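PDB 2PZZ: UPF0201 protein MJ1564 from Methanocaldococcus jannaschii DSM 2661, which is of unknown function but resembles RNA-binding proteins in its structure, although it is considered unlikely to bind RNA itself. Local coordinates for residues A66-L71 and K118-I123. Numbering follows the deposited sequence.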
ATOM      1  N   ALA A  66       8.323  12.453  17.620  1.00 41.31           N
ATOM      2  CA  ALA A  66       7.255  12.250  16.657  1.00 41.54           C
ATOM      3  C   ALA A  66       6.211  11.302  17.240  1.00 40.99           C
ATOM      4  O   ALA A  66       5.014  11.552  17.148  1.00 42.10           O
ATOM      5  CB  ALA A  66       7.820  11.679  15.357  1.00 40.02           C
ATOM      6  N   ALA A  67       6.675  10.212  17.840  1.00 39.29           N
ATOM      7  CA  ALA A  67       5.777   9.229  18.425  1.00 39.52           C
ATOM      8  C   ALA A  67       4.889   9.852  19.500  1.00 39.08           C
ATOM      9  O   ALA A  67       3.689   9.606  19.529  1.00 40.15           O
ATOM     10  CB  ALA A  67       6.577   8.066  19.004  1.00 38.03           C
ATOM     11  N   ARG A  68       5.479  10.669  20.366  1.00 39.08           N
ATOM     12  CA  ARG A  68       4.718  11.314  21.431  1.00 40.60           C
ATOM     13  C   ARG A  68       3.579  12.154  20.867  1.00 41.76           C
ATOM     14  O   ARG A  68       2.453  12.100  21.352  1.00 41.37           O
ATOM     15  CB  ARG A  68       5.642  12.194  22.274  1.00 40.30           C
ATOM     16  CG  ARG A  68       4.949  12.908  23.436  1.00 40.85           C
ATOM     17  CD  ARG A  68       4.119  11.957  24.323  1.00 37.86           C
ATOM     18  NE  ARG A  68       3.743  12.653  25.545  1.00 36.75           N
ATOM     19  CZ  ARG A  68       4.553  12.804  26.585  1.00 38.38           C
ATOM     20  NH1 ARG A  68       5.773  12.280  26.558  1.00 36.44           N
ATOM     21  NH2 ARG A  68       4.175  13.543  27.618  1.00 40.44           N
HETATM   22  N   MSE A  69       3.877  12.924  19.825  1.00 44.96           N
HETATM   23  CA  MSE A  69       2.874  13.769  19.208  1.00 45.12           C
HETATM   24  C   MSE A  69       1.763  12.920  18.596  1.00 43.22           C
HETATM   25  O   MSE A  69       0.579  13.213  18.775  1.00 42.47           O
HETATM   26  CB  MSE A  69       3.506  14.644  18.124  1.00 52.40           C
HETATM   27  CG  MSE A  69       2.550  15.677  17.539  1.00 60.72           C
HETATM   28 SE   MSE A  69       3.158  16.424  15.855  1.00 76.04          SE
HETATM   29  CE  MSE A  69       2.180  15.216  14.693  1.00 67.08           C
ATOM     30  N   VAL A  70       2.138  11.869  17.870  1.00 39.69           N
ATOM     31  CA  VAL A  70       1.140  11.009  17.240  1.00 37.87           C
ATOM     32  C   VAL A  70       0.252  10.282  18.257  1.00 37.36           C
ATOM     33  O   VAL A  70      -0.958  10.170  18.068  1.00 35.07           O
ATOM     34  CB  VAL A  70       1.806   9.969  16.312  1.00 38.15           C
ATOM     35  CG1 VAL A  70       0.763   9.003  15.774  1.00 35.68           C
ATOM     36  CG2 VAL A  70       2.516  10.687  15.144  1.00 38.63           C
ATOM     37  N   LEU A  71       0.853   9.790  19.333  1.00 37.45           N
ATOM     38  CA  LEU A  71       0.089   9.086  20.359  1.00 37.35           C
ATOM     39  C   LEU A  71      -0.893  10.012  21.089  1.00 35.90           C
ATOM     40  O   LEU A  71      -2.022   9.616  21.379  1.00 33.34           O
ATOM     41  CB  LEU A  71       1.038   8.420  21.361  1.00 39.70           C
ATOM     42  CG  LEU A  71       1.990   7.400  20.721  1.00 44.07           C
ATOM     43  CD1 LEU A  71       2.843   6.706  21.784  1.00 42.77           C
ATOM     44  CD2 LEU A  71       1.172   6.380  19.945  1.00 43.23           C
ATOM     45  N   LYS A 118      -0.008   7.775  31.066  1.00 45.26           N
ATOM     46  CA  LYS A 118       1.225   7.248  31.633  1.00 43.58           C
ATOM     47  C   LYS A 118       1.808   6.221  30.681  1.00 41.85           C
ATOM     48  O   LYS A 118       3.026   6.073  30.586  1.00 39.61           O
ATOM     49  CB  LYS A 118       0.979   6.611  33.003  1.00 47.48           C
ATOM     50  CG  LYS A 118       0.969   7.619  34.149  1.00 52.31           C
ATOM     51  CD  LYS A 118       0.900   6.931  35.506  1.00 56.78           C
ATOM     52  CE  LYS A 118       0.976   7.945  36.641  1.00 59.33           C
ATOM     53  NZ  LYS A 118       1.087   7.282  37.974  1.00 63.40           N
ATOM     54  N   ILE A 119       0.928   5.510  29.978  1.00 40.42           N
ATOM     55  CA  ILE A 119       1.349   4.503  29.008  1.00 40.69           C
ATOM     56  C   ILE A 119       2.139   5.229  27.922  1.00 41.31           C
ATOM     57  O   ILE A 119       3.222   4.789  27.509  1.00 39.74           O
ATOM     58  CB  ILE A 119       0.125   3.826  28.335  1.00 43.15           C
ATOM     59  CG1 ILE A 119      -0.663   3.010  29.365  1.00 43.84           C
ATOM     60  CG2 ILE A 119       0.577   2.952  27.163  1.00 40.55           C
ATOM     61  CD1 ILE A 119       0.059   1.796  29.844  1.00 42.37           C
ATOM     62  N   ILE A 120       1.585   6.356  27.478  1.00 39.64           N
ATOM     63  CA  ILE A 120       2.201   7.150  26.425  1.00 40.11           C
ATOM     64  C   ILE A 120       3.529   7.771  26.826  1.00 40.14           C
ATOM     65  O   ILE A 120       4.463   7.794  26.029  1.00 39.23           O
ATOM     66  CB  ILE A 120       1.238   8.254  25.938  1.00 38.55           C
ATOM     67  CG1 ILE A 120       0.027   7.607  25.258  1.00 38.08           C
ATOM     68  CG2 ILE A 120       1.956   9.186  24.967  1.00 37.03           C
ATOM     69  CD1 ILE A 120      -0.998   8.599  24.732  1.00 39.25           C
ATOM     70  N   LYS A 121       3.611   8.284  28.050  1.00 39.97           N
ATOM     71  CA  LYS A 121       4.851   8.885  28.532  1.00 42.26           C
ATOM     72  C   LYS A 121       5.919   7.805  28.633  1.00 41.82           C
ATOM     73  O   LYS A 121       7.098   8.042  28.388  1.00 42.68           O
ATOM     74  CB  LYS A 121       4.635   9.531  29.910  1.00 41.93           C
ATOM     75  CG  LYS A 121       3.897  10.867  29.853  1.00 43.10           C
ATOM     76  CD  LYS A 121       3.564  11.406  31.248  1.00 39.96           C
ATOM     77  CE  LYS A 121       2.880  12.778  31.156  1.00 42.72           C
ATOM     78  NZ  LYS A 121       2.233  13.238  32.435  1.00 42.09           N
ATOM     79  N   ASP A 122       5.477   6.611  28.993  1.00 41.88           N
ATOM     80  CA  ASP A 122       6.348   5.463  29.146  1.00 42.72           C
ATOM     81  C   ASP A 122       6.869   4.974  27.792  1.00 42.23           C
ATOM     82  O   ASP A 122       8.033   4.583  27.668  1.00 40.76           O
ATOM     83  CB  ASP A 122       5.568   4.353  29.850  1.00 46.47           C
ATOM     84  CG  ASP A 122       6.411   3.143  30.143  1.00 50.30           C
ATOM     85  OD1 ASP A 122       6.696   2.376  29.205  1.00 53.08           O
ATOM     86  OD2 ASP A 122       6.792   2.960  31.318  1.00 55.92           O
ATOM     87  N   ILE A 123       6.003   5.005  26.780  1.00 39.62           N
ATOM     88  CA  ILE A 123       6.374   4.558  25.444  1.00 38.56           C
ATOM     89  C   ILE A 123       7.229   5.585  24.709  1.00 38.70           C
ATOM     90  O   ILE A 123       8.295   5.251  24.183  1.00 37.50           O
ATOM     91  CB  ILE A 123       5.123   4.251  24.594  1.00 38.71           C
ATOM     92  CG1 ILE A 123       4.380   3.054  25.197  1.00 39.74           C
ATOM     93  CG2 ILE A 123       5.523   3.941  23.145  1.00 36.15           C
ATOM     94  CD1 ILE A 123       3.085   2.679  24.458  1.00 36.01           C
TER
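I120 is the side chain on which this pairing of two antiparallel helices turns, and its neighbour R68 shows how the aliphatic part of a cationic side chain can pack in an apolar contact. The CG2 methyl of I120 lies 3.6 Å from CD of R68 and 3.8 Å from CB of L71, so that one methyl touches both side chains. Its other branch runs past L71 in the opposite direction and sets CD1 3.7 Å from the L71 carbonyl O. One turn on from I120 in the second helix, CG2 of I123 meets CD1 of L71 at 4.1 Å, the two side chains crossing nearly at right angles. R68 leaves its helix with CG anti to the backbone N (chi1 -179°) and bends at chi2 (51°), which carries the guanidinium across to the second helix. There CG of K121 sits over one face of the group, 3.5 Å from NH2, while the extended lysine chain leaves NZ 5.2 Å from that nitrogen. The guanidinium is fixed by E72, one turn on in its own helix, through a salt bridge to NE, and by the carbonyl of A124, to which NH1 donates. An alanine in place of R68 would remove the methylenes on I120, the guanidinium face against K121 and the bonds to E72 and A124, and would probably loosen the join. Further out, L71 also packs on F82 and I123 on I108, so both helices are tied to the antiparallel sheet. Mainly aliphatic packing thus makes the contact, and the E72 carboxylate probably offsets the arginine charge, easing its nearness to the K121 ammonium.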